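Outer membrane protein TP0453 (Treponema pallidum, PDB 3K8G) alters membrane permeability at acidic pH and might take part in ligand transport at the outer membrane. Local coordinates at residues A[19-33]-A[153-167]. Residues are numbered along the deposited sequence; the frame is centred on the assembly and turned at random.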
ATOM      1  N   ALA A  19       7.124  -9.292   1.459  1.00  9.39           N
ATOM      2  CA  ALA A  19       5.704  -9.028   1.264  1.00 13.78           C
ATOM      3  C   ALA A  19       5.285  -9.433  -0.194  1.00 12.29           C
ATOM      4  O   ALA A  19       6.104  -9.405  -1.120  1.00 11.84           O
ATOM      5  CB  ALA A  19       5.385  -7.494   1.522  1.00 10.63           C
ATOM      6  N   ASP A  20       4.020  -9.735  -0.393  1.00 11.25           N
ATOM      7  CA  ASP A  20       3.498  -9.956  -1.749  1.00 11.11           C
ATOM      8  C   ASP A  20       3.214  -8.661  -2.510  1.00 10.46           C
ATOM      9  O   ASP A  20       3.281  -8.643  -3.755  1.00 10.35           O
ATOM     10  CB  ASP A  20       2.245 -10.776  -1.632  1.00 11.64           C
ATOM     11  CG  ASP A  20       2.528 -12.116  -1.012  1.00 16.74           C
ATOM     12  OD1 ASP A  20       2.939 -12.979  -1.773  1.00 15.19           O
ATOM     13  OD2 ASP A  20       2.433 -12.286   0.226  1.00 16.49           O
ATOM     14  N   VAL A  21       2.843  -7.595  -1.775  1.00  8.02           N
ATOM     15  CA  VAL A  21       2.565  -6.260  -2.388  1.00 10.80           C
ATOM     16  C   VAL A  21       3.174  -5.174  -1.510  1.00 11.63           C
ATOM     17  O   VAL A  21       3.040  -5.255  -0.287  1.00 10.01           O
ATOM     18  CB  VAL A  21       1.041  -5.951  -2.510  1.00 10.49           C
ATOM     19  CG1 VAL A  21       0.793  -4.563  -3.132  1.00  9.80           C
ATOM     20  CG2 VAL A  21       0.313  -7.051  -3.319  1.00  8.68           C
ATOM     21  N   TYR A  22       3.890  -4.213  -2.126  1.00  6.32           N
ATOM     22  CA  TYR A  22       4.355  -3.042  -1.405  1.00  7.12           C
ATOM     23  C   TYR A  22       3.565  -1.867  -1.948  1.00  6.92           C
ATOM     24  O   TYR A  22       3.275  -1.828  -3.152  1.00  7.58           O
ATOM     25  CB  TYR A  22       5.873  -2.805  -1.604  1.00  7.27           C
ATOM     26  CG  TYR A  22       6.669  -3.782  -0.766  1.00  8.60           C
ATOM     27  CD1 TYR A  22       6.904  -3.539   0.607  1.00  7.56           C
ATOM     28  CD2 TYR A  22       7.150  -4.967  -1.340  1.00  8.83           C
ATOM     29  CE1 TYR A  22       7.640  -4.478   1.388  1.00 10.10           C
ATOM     30  CE2 TYR A  22       7.871  -5.933  -0.538  1.00 11.01           C
ATOM     31  CZ  TYR A  22       8.103  -5.657   0.789  1.00 11.57           C
ATOM     32  OH  TYR A  22       8.743  -6.603   1.545  1.00  9.90           O
ATOM     33  N   LEU A  23       3.239  -0.914  -1.063  1.00  8.72           N
ATOM     34  CA  LEU A  23       2.397   0.224  -1.433  1.00  9.73           C
ATOM     35  C   LEU A  23       2.978   1.512  -0.872  1.00 10.04           C
ATOM     36  O   LEU A  23       3.554   1.538   0.209  1.00  8.66           O
ATOM     37  CB  LEU A  23       0.968   0.064  -0.875  1.00 12.02           C
ATOM     38  CG  LEU A  23       0.234  -1.249  -1.166  1.00 15.36           C
ATOM     39  CD1 LEU A  23       0.587  -2.314  -0.065  1.00 15.06           C
ATOM     40  CD2 LEU A  23      -1.302  -0.996  -1.202  1.00 17.20           C
ATOM     41  N   TYR A  24       2.852   2.594  -1.626  1.00  9.97           N
ATOM     42  CA  TYR A  24       3.188   3.882  -1.086  1.00 10.61           C
ATOM     43  C   TYR A  24       2.111   4.893  -1.535  1.00 13.10           C
ATOM     44  O   TYR A  24       1.835   5.018  -2.732  1.00  9.56           O
ATOM     45  CB  TYR A  24       4.584   4.292  -1.589  1.00 10.89           C
ATOM     46  CG  TYR A  24       4.874   5.739  -1.330  1.00 10.03           C
ATOM     47  CD1 TYR A  24       5.218   6.187  -0.066  1.00 14.41           C
ATOM     48  CD2 TYR A  24       4.798   6.668  -2.373  1.00 12.82           C
ATOM     49  CE1 TYR A  24       5.479   7.578   0.167  1.00 13.32           C
ATOM     50  CE2 TYR A  24       5.042   8.052  -2.159  1.00 15.32           C
ATOM     51  CZ  TYR A  24       5.399   8.480  -0.903  1.00 17.71           C
ATOM     52  OH  TYR A  24       5.646   9.829  -0.729  1.00 17.83           O
ATOM     53  N   PHE A  25       1.516   5.603  -0.571  1.00 12.88           N
ATOM     54  CA  PHE A  25       0.494   6.622  -0.868  1.00 16.64           C
ATOM     55  C   PHE A  25       0.911   7.969  -0.252  1.00 17.43           C
ATOM     56  O   PHE A  25       0.869   8.098   0.964  1.00 16.69           O
ATOM     57  CB  PHE A  25      -0.821   6.278  -0.166  1.00 15.68           C
ATOM     58  CG  PHE A  25      -1.473   4.985  -0.613  1.00 20.09           C
ATOM     59  CD1 PHE A  25      -2.533   5.002  -1.513  1.00 19.55           C
ATOM     60  CD2 PHE A  25      -1.097   3.773  -0.053  1.00 24.15           C
ATOM     61  CE1 PHE A  25      -3.167   3.829  -1.909  1.00 23.76           C
ATOM     62  CE2 PHE A  25      -1.725   2.589  -0.446  1.00 25.98           C
ATOM     63  CZ  PHE A  25      -2.752   2.613  -1.368  1.00 23.51           C
ATOM     64  N   PRO A  26       1.261   8.973  -1.075  1.00 17.31           N
ATOM     65  CA  PRO A  26       1.256  10.340  -0.530  1.00 17.76           C
ATOM     66  C   PRO A  26      -0.187  10.696  -0.157  1.00 17.32           C
ATOM     67  O   PRO A  26      -1.081  10.470  -0.947  1.00 18.77           O
ATOM     68  CB  PRO A  26       1.768  11.209  -1.695  1.00 20.15           C
ATOM     69  CG  PRO A  26       1.985  10.287  -2.884  1.00 15.01           C
ATOM     70  CD  PRO A  26       1.534   8.906  -2.526  1.00 19.89           C
ATOM     71  N   VAL A  27      -0.436  11.183   1.051  1.00 18.77           N
ATOM     72  CA  VAL A  27      -1.835  11.435   1.445  1.00 19.87           C
ATOM     73  C   VAL A  27      -2.446  12.607   0.644  1.00 20.81           C
ATOM     74  O   VAL A  27      -3.578  12.511   0.207  1.00 20.94           O
ATOM     75  CB  VAL A  27      -1.991  11.619   2.962  1.00 21.31           C
ATOM     76  CG1 VAL A  27      -3.432  11.995   3.351  1.00 21.08           C
ATOM     77  CG2 VAL A  27      -1.551  10.305   3.682  1.00 19.52           C
ATOM     78  N   ALA A  28      -1.685  13.683   0.450  1.00 21.25           N
ATOM     79  CA  ALA A  28      -2.174  14.855  -0.348  1.00 22.05           C
ATOM     80  C   ALA A  28      -2.481  14.470  -1.794  1.00 20.80           C
ATOM     81  O   ALA A  28      -1.629  13.904  -2.505  1.00 20.60           O
ATOM     82  CB  ALA A  28      -1.190  16.006  -0.290  1.00 19.39           C
ATOM     83  N   GLY A  29      -3.719  14.740  -2.210  1.00 22.22           N
ATOM     84  CA  GLY A  29      -4.197  14.392  -3.550  1.00 20.67           C
ATOM     85  C   GLY A  29      -4.834  13.016  -3.650  1.00 20.90           C
ATOM     86  O   GLY A  29      -5.471  12.685  -4.673  1.00 18.88           O
ATOM     87  N   ASN A  30      -4.683  12.218  -2.590  1.00 19.01           N
ATOM     88  CA  ASN A  30      -5.230  10.861  -2.562  1.00 19.29           C
ATOM     89  C   ASN A  30      -6.203  10.555  -1.436  1.00 19.42           C
ATOM     90  O   ASN A  30      -6.455   9.382  -1.108  1.00 17.71           O
ATOM     91  CB  ASN A  30      -4.091   9.836  -2.583  1.00 18.04           C
ATOM     92  CG  ASN A  30      -3.198  10.006  -3.782  1.00 17.62           C
ATOM     93  OD1 ASN A  30      -3.641   9.850  -4.896  1.00 21.67           O
ATOM     94  ND2 ASN A  30      -1.944  10.354  -3.559  1.00 17.69           N
ATOM     95  N   GLU A  31      -6.793  11.614  -0.882  1.00 20.56           N
ATOM     96  CA  GLU A  31      -7.656  11.512   0.288  1.00 21.94           C
ATOM     97  C   GLU A  31      -8.869  10.615   0.108  1.00 22.17           C
ATOM     98  O   GLU A  31      -9.157   9.777   0.972  1.00 22.97           O
ATOM     99  CB  GLU A  31      -8.087  12.931   0.760  1.00 22.74           C
ATOM    100  CG  GLU A  31      -6.907  13.827   1.170  1.00 24.67           C
ATOM    101  CD  GLU A  31      -6.345  14.686   0.036  1.00 28.86           C
ATOM    102  OE1 GLU A  31      -6.635  14.441  -1.154  1.00 32.13           O
ATOM    103  OE2 GLU A  31      -5.602  15.637   0.335  1.00 35.10           O
ATOM    104  N   ASN A  32      -9.576  10.778  -1.008  1.00 22.85           N
ATOM    105  CA  ASN A  32     -10.770   9.982  -1.290  1.00 24.98           C
ATOM    106  C   ASN A  32     -10.424   8.498  -1.436  1.00 24.43           C
ATOM    107  O   ASN A  32     -11.069   7.631  -0.841  1.00 24.18           O
ATOM    108  CB  ASN A  32     -11.472  10.478  -2.558  1.00 25.32           C
ATOM    109  CG  ASN A  32     -12.660   9.585  -2.974  1.00 34.49           C
ATOM    110  OD1 ASN A  32     -12.647   8.958  -4.049  1.00 38.94           O
ATOM    111  ND2 ASN A  32     -13.690   9.527  -2.126  1.00 36.92           N
ATOM    112  N   LEU A  33      -9.408   8.207  -2.241  1.00 23.70           N
ATOM    113  CA  LEU A  33      -8.978   6.819  -2.417  1.00 23.30           C
ATOM    114  C   LEU A  33      -8.669   6.131  -1.071  1.00 22.05           C
ATOM    115  O   LEU A  33      -9.135   5.027  -0.803  1.00 21.86           O
ATOM    116  CB  LEU A  33      -7.746   6.750  -3.324  1.00 24.33           C
ATOM    117  CG  LEU A  33      -7.138   5.350  -3.443  1.00 22.88           C
ATOM    118  CD1 LEU A  33      -8.119   4.503  -4.234  1.00 26.51           C
ATOM    119  CD2 LEU A  33      -5.766   5.403  -4.122  1.00 21.15           C
ATOM    120  N   CYS A 153       8.900   6.958  -2.996  1.00 12.45           N
ATOM    121  CA  CYS A 153       8.965   6.909  -1.531  1.00 15.95           C
ATOM    122  C   CYS A 153       9.702   8.080  -0.893  1.00 19.27           C
ATOM    123  O   CYS A 153       9.453   8.392   0.269  1.00 19.35           O
ATOM    124  CB  CYS A 153       9.544   5.572  -1.010  1.00 13.73           C
ATOM    125  SG  CYS A 153       8.404   4.180  -1.227  1.00 15.32           S
ATOM    126  N   THR A 154      10.621   8.730  -1.610  1.00 19.97           N
ATOM    127  CA  THR A 154      11.248   9.907  -1.011  1.00 22.91           C
ATOM    128  C   THR A 154      10.787  11.239  -1.596  1.00 25.65           C
ATOM    129  O   THR A 154      11.433  12.248  -1.393  1.00 26.79           O
ATOM    130  CB  THR A 154      12.750   9.815  -1.086  1.00 24.54           C
ATOM    131  OG1 THR A 154      13.137   9.636  -2.447  1.00 23.94           O
ATOM    132  CG2 THR A 154      13.245   8.633  -0.239  1.00 26.59           C
ATOM    133  N   SER A 155       9.668  11.239  -2.308  1.00 26.21           N
ATOM    134  CA  SER A 155       9.214  12.414  -3.040  1.00 29.59           C
ATOM    135  C   SER A 155       8.093  13.208  -2.361  1.00 32.84           C
ATOM    136  O   SER A 155       7.443  14.045  -3.022  1.00 32.52           O
ATOM    137  CB  SER A 155       8.760  11.996  -4.445  1.00 28.52           C
ATOM    138  OG  SER A 155       9.874  11.567  -5.219  1.00 28.86           O
ATOM    139  N   GLU A 156       7.852  12.971  -1.068  1.00 34.32           N
ATOM    140  CA  GLU A 156       6.682  13.604  -0.434  1.00 38.85           C
ATOM    141  C   GLU A 156       6.811  15.120  -0.458  1.00 38.75           C
ATOM    142  O   GLU A 156       7.797  15.679   0.015  1.00 39.96           O
ATOM    143  CB  GLU A 156       6.360  13.043   0.972  1.00 40.30           C
ATOM    144  CG  GLU A 156       7.471  13.172   2.030  1.00 45.45           C
ATOM    145  CD  GLU A 156       7.172  12.390   3.310  1.00 50.30           C
ATOM    146  OE1 GLU A 156       7.794  11.321   3.520  1.00 50.43           O
ATOM    147  OE2 GLU A 156       6.320  12.842   4.110  1.00 51.65           O
ATOM    148  N   GLY A 157       5.825  15.769  -1.061  1.00 38.77           N
ATOM    149  CA  GLY A 157       5.851  17.207  -1.244  1.00 37.80           C
ATOM    150  C   GLY A 157       5.947  17.544  -2.713  1.00 37.91           C
ATOM    151  O   GLY A 157       5.298  18.483  -3.174  1.00 39.98           O
ATOM    152  N   THR A 158       6.740  16.776  -3.463  1.00 35.04           N
ATOM    153  CA  THR A 158       6.932  17.065  -4.886  1.00 33.55           C
ATOM    154  C   THR A 158       6.039  16.219  -5.791  1.00 32.07           C
ATOM    155  O   THR A 158       5.724  16.636  -6.912  1.00 31.33           O
ATOM    156  CB  THR A 158       8.417  16.961  -5.326  1.00 33.27           C
ATOM    157  OG1 THR A 158       8.877  15.612  -5.172  1.00 37.28           O
ATOM    158  CG2 THR A 158       9.298  17.898  -4.501  1.00 32.92           C
ATOM    159  N   SER A 159       5.617  15.045  -5.309  1.00 29.35           N
ATOM    160  CA  SER A 159       4.759  14.168  -6.108  1.00 26.83           C
ATOM    161  C   SER A 159       3.568  13.631  -5.295  1.00 25.44           C
ATOM    162  O   SER A 159       3.661  13.438  -4.062  1.00 24.69           O
ATOM    163  CB  SER A 159       5.588  13.025  -6.714  1.00 27.68           C
ATOM    164  OG  SER A 159       4.798  12.152  -7.516  1.00 29.63           O
ATOM    165  N   GLN A 160       2.457  13.394  -5.993  1.00 20.89           N
ATOM    166  CA  GLN A 160       1.262  12.769  -5.407  1.00 19.33           C
ATOM    167  C   GLN A 160       0.969  11.396  -6.042  1.00 17.79           C
ATOM    168  O   GLN A 160      -0.132  10.863  -5.939  1.00 15.51           O
ATOM    169  CB  GLN A 160       0.066  13.707  -5.554  1.00 19.51           C
ATOM    170  CG  GLN A 160       0.426  15.136  -5.043  1.00 22.91           C
ATOM    171  CD  GLN A 160      -0.780  16.016  -4.840  1.00 25.43           C
ATOM    172  OE1 GLN A 160      -1.791  15.861  -5.527  1.00 21.18           O
ATOM    173  NE2 GLN A 160      -0.678  16.950  -3.896  1.00 27.48           N
ATOM    174  N   THR A 161       1.986  10.832  -6.682  1.00 17.64           N
ATOM    175  CA  THR A 161       1.889   9.512  -7.322  1.00 15.29           C
ATOM    176  C   THR A 161       1.823   8.410  -6.258  1.00 13.34           C
ATOM    177  O   THR A 161       2.659   8.354  -5.364  1.00 12.09           O
ATOM    178  CB  THR A 161       3.071   9.291  -8.269  1.00 15.57           C
ATOM    179  OG1 THR A 161       3.028  10.286  -9.300  1.00 14.86           O
ATOM    180  CG2 THR A 161       3.004   7.926  -8.952  1.00 14.67           C
ATOM    181  N   VAL A 162       0.830   7.543  -6.405  1.00 12.19           N
ATOM    182  CA  VAL A 162       0.652   6.315  -5.632  1.00 11.60           C
ATOM    183  C   VAL A 162       1.485   5.222  -6.336  1.00 11.15           C
ATOM    184  O   VAL A 162       1.440   5.109  -7.561  1.00 11.92           O
ATOM    185  CB  VAL A 162      -0.841   5.906  -5.608  1.00 10.70           C
ATOM    186  CG1 VAL A 162      -1.067   4.513  -4.907  1.00 13.68           C
ATOM    187  CG2 VAL A 162      -1.683   6.985  -4.930  1.00 12.71           C
ATOM    188  N   ALA A 163       2.274   4.463  -5.569  1.00  9.65           N
ATOM    189  CA  ALA A 163       3.148   3.420  -6.167  1.00 10.62           C
ATOM    190  C   ALA A 163       2.800   2.035  -5.618  1.00 11.70           C
ATOM    191  O   ALA A 163       2.610   1.878  -4.412  1.00  9.30           O
ATOM    192  CB  ALA A 163       4.654   3.768  -5.897  1.00 12.09           C
ATOM    193  N   LEU A 164       2.733   1.016  -6.487  1.00  9.85           N
ATOM    194  CA  LEU A 164       2.560  -0.333  -5.993  1.00 11.74           C
ATOM    195  C   LEU A 164       3.615  -1.209  -6.633  1.00 10.28           C
ATOM    196  O   LEU A 164       3.956  -1.016  -7.804  1.00 11.31           O
ATOM    197  CB  LEU A 164       1.171  -0.903  -6.314  1.00  9.76           C
ATOM    198  CG  LEU A 164       0.039  -0.489  -5.342  1.00 18.06           C
ATOM    199  CD1 LEU A 164      -0.594   0.780  -5.836  1.00 21.05           C
ATOM    200  CD2 LEU A 164      -0.992  -1.608  -5.259  1.00 25.40           C
ATOM    201  N   TYR A 165       4.147  -2.136  -5.848  1.00 10.43           N
ATOM    202  CA  TYR A 165       5.004  -3.157  -6.417  1.00  9.15           C
ATOM    203  C   TYR A 165       4.412  -4.519  -6.081  1.00 10.00           C
ATOM    204  O   TYR A 165       4.231  -4.849  -4.893  1.00  9.44           O
ATOM    205  CB  TYR A 165       6.414  -3.037  -5.844  1.00  9.86           C
ATOM    206  CG  TYR A 165       7.345  -4.113  -6.410  1.00 10.01           C
ATOM    207  CD1 TYR A 165       7.525  -4.217  -7.780  1.00 13.52           C
ATOM    208  CD2 TYR A 165       8.057  -5.001  -5.572  1.00 13.10           C
ATOM    209  CE1 TYR A 165       8.368  -5.172  -8.328  1.00 18.52           C
ATOM    210  CE2 TYR A 165       8.930  -5.951  -6.140  1.00 21.88           C
ATOM    211  CZ  TYR A 165       9.064  -6.012  -7.528  1.00 21.51           C
ATOM    212  OH  TYR A 165       9.888  -6.934  -8.167  1.00 29.70           O
ATOM    213  N   ILE A 166       4.134  -5.328  -7.102  1.00  9.88           N
ATOM    214  CA  ILE A 166       3.281  -6.521  -6.877  1.00 10.53           C
ATOM    215  C   ILE A 166       4.052  -7.710  -7.422  1.00 12.24           C
ATOM    216  O   ILE A 166       4.333  -7.740  -8.623  1.00 11.45           O
ATOM    217  CB  ILE A 166       1.933  -6.343  -7.616  1.00 10.83           C
ATOM    218  CG1 ILE A 166       1.217  -5.082  -7.096  1.00 11.63           C
ATOM    219  CG2 ILE A 166       1.039  -7.659  -7.546  1.00 14.44           C
ATOM    220  CD1 ILE A 166       0.651  -4.192  -8.235  1.00 18.95           C
ATOM    221  N   LYS A 167       4.426  -8.653  -6.548  1.00 12.03           N
ATOM    222  CA  LYS A 167       5.237  -9.786  -6.977  1.00 14.14           C
ATOM    223  C   LYS A 167       4.468 -10.655  -7.970  1.00 15.40           C
ATOM    224  O   LYS A 167       5.045 -11.104  -8.949  1.00 17.03           O
ATOM    225  CB  LYS A 167       5.751 -10.604  -5.766  1.00 16.34           C
ATOM    226  CG  LYS A 167       6.578  -9.727  -4.789  1.00 21.54           C
ATOM    227  CD  LYS A 167       7.523 -10.500  -3.861  1.00 31.17           C
ATOM    228  CE  LYS A 167       8.469  -9.511  -3.098  1.00 33.20           C
ATOM    229  NZ  LYS A 167       8.821  -9.913  -1.668  1.00 20.22           N
TER
HETATM  230  O   HOH W   1       5.580  11.321  -2.874  1.00 19.38           O
HETATM  231  O   HOH W   2      -2.532  11.348  -6.934  1.00 16.31           O
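Cys153 covers one face of the Tyr24 ring: its CA lies almost on the ring normal, 3.9 Å from the centroid, in a CH-pi contact, with SG oblique to it. With CG anti to the backbone N (chi1 167°), the ring reaches across to residues 153-156, and Pro26 N lies over the opposite face near the rim. Glu156 CB packs against the phenol oxygen, its carboxylate being held by Thr55. A water in the ring plane, 2.6 Å from Tyr24 OH, lies within hydrogen-bonding distance of Ser159 O and probably links ring and loop.

At Gln160 the carbonyl oxygen receives Asn30 ND2 at 3.0 Å in a nearly straight bond (177°). The other N-H of this amide goes to Pro26 O, and OD1 accepts from Tyr200 and from a water that also donates to Gln160 O; the amide is thereby fixed in rotation. The extended Gln160 side chain runs along Ala28 and Gly29, central in the type II turn from Val27 to Asn30. Thr161 O sits against the Pro26 ring, 3.1 Å from CD. Val162 then divides its branches, CG1 against Phe25 CE1 and CG2 against the Asn30 amide.

From Ala163 onward the strands form the antiparallel hydrogen-bonded pairs Tyr24-Ala163 and Tyr22-Tyr165, alternating with the non-hydrogen-bonded pairs Leu23-Leu164 and Val21-Ile166. Leu164 CD2 touches both Val21 CG1 and Leu23 CD2, and Ile166 CG1 lies beside Val21 CG1. Lys167 finishes the pairing: its N bonds to Asp20 O, and its side chain, bent only at the last torsion, brings NZ to 2.8 Å from Ala19 O, at the edge of the Tyr22 ring.

Strands 21-26 and 162-166 thus form an antiparallel pair, flanked by strands 54-62 and 189-196, in the middle of the U-shaped beta-half-barrel of TP0453.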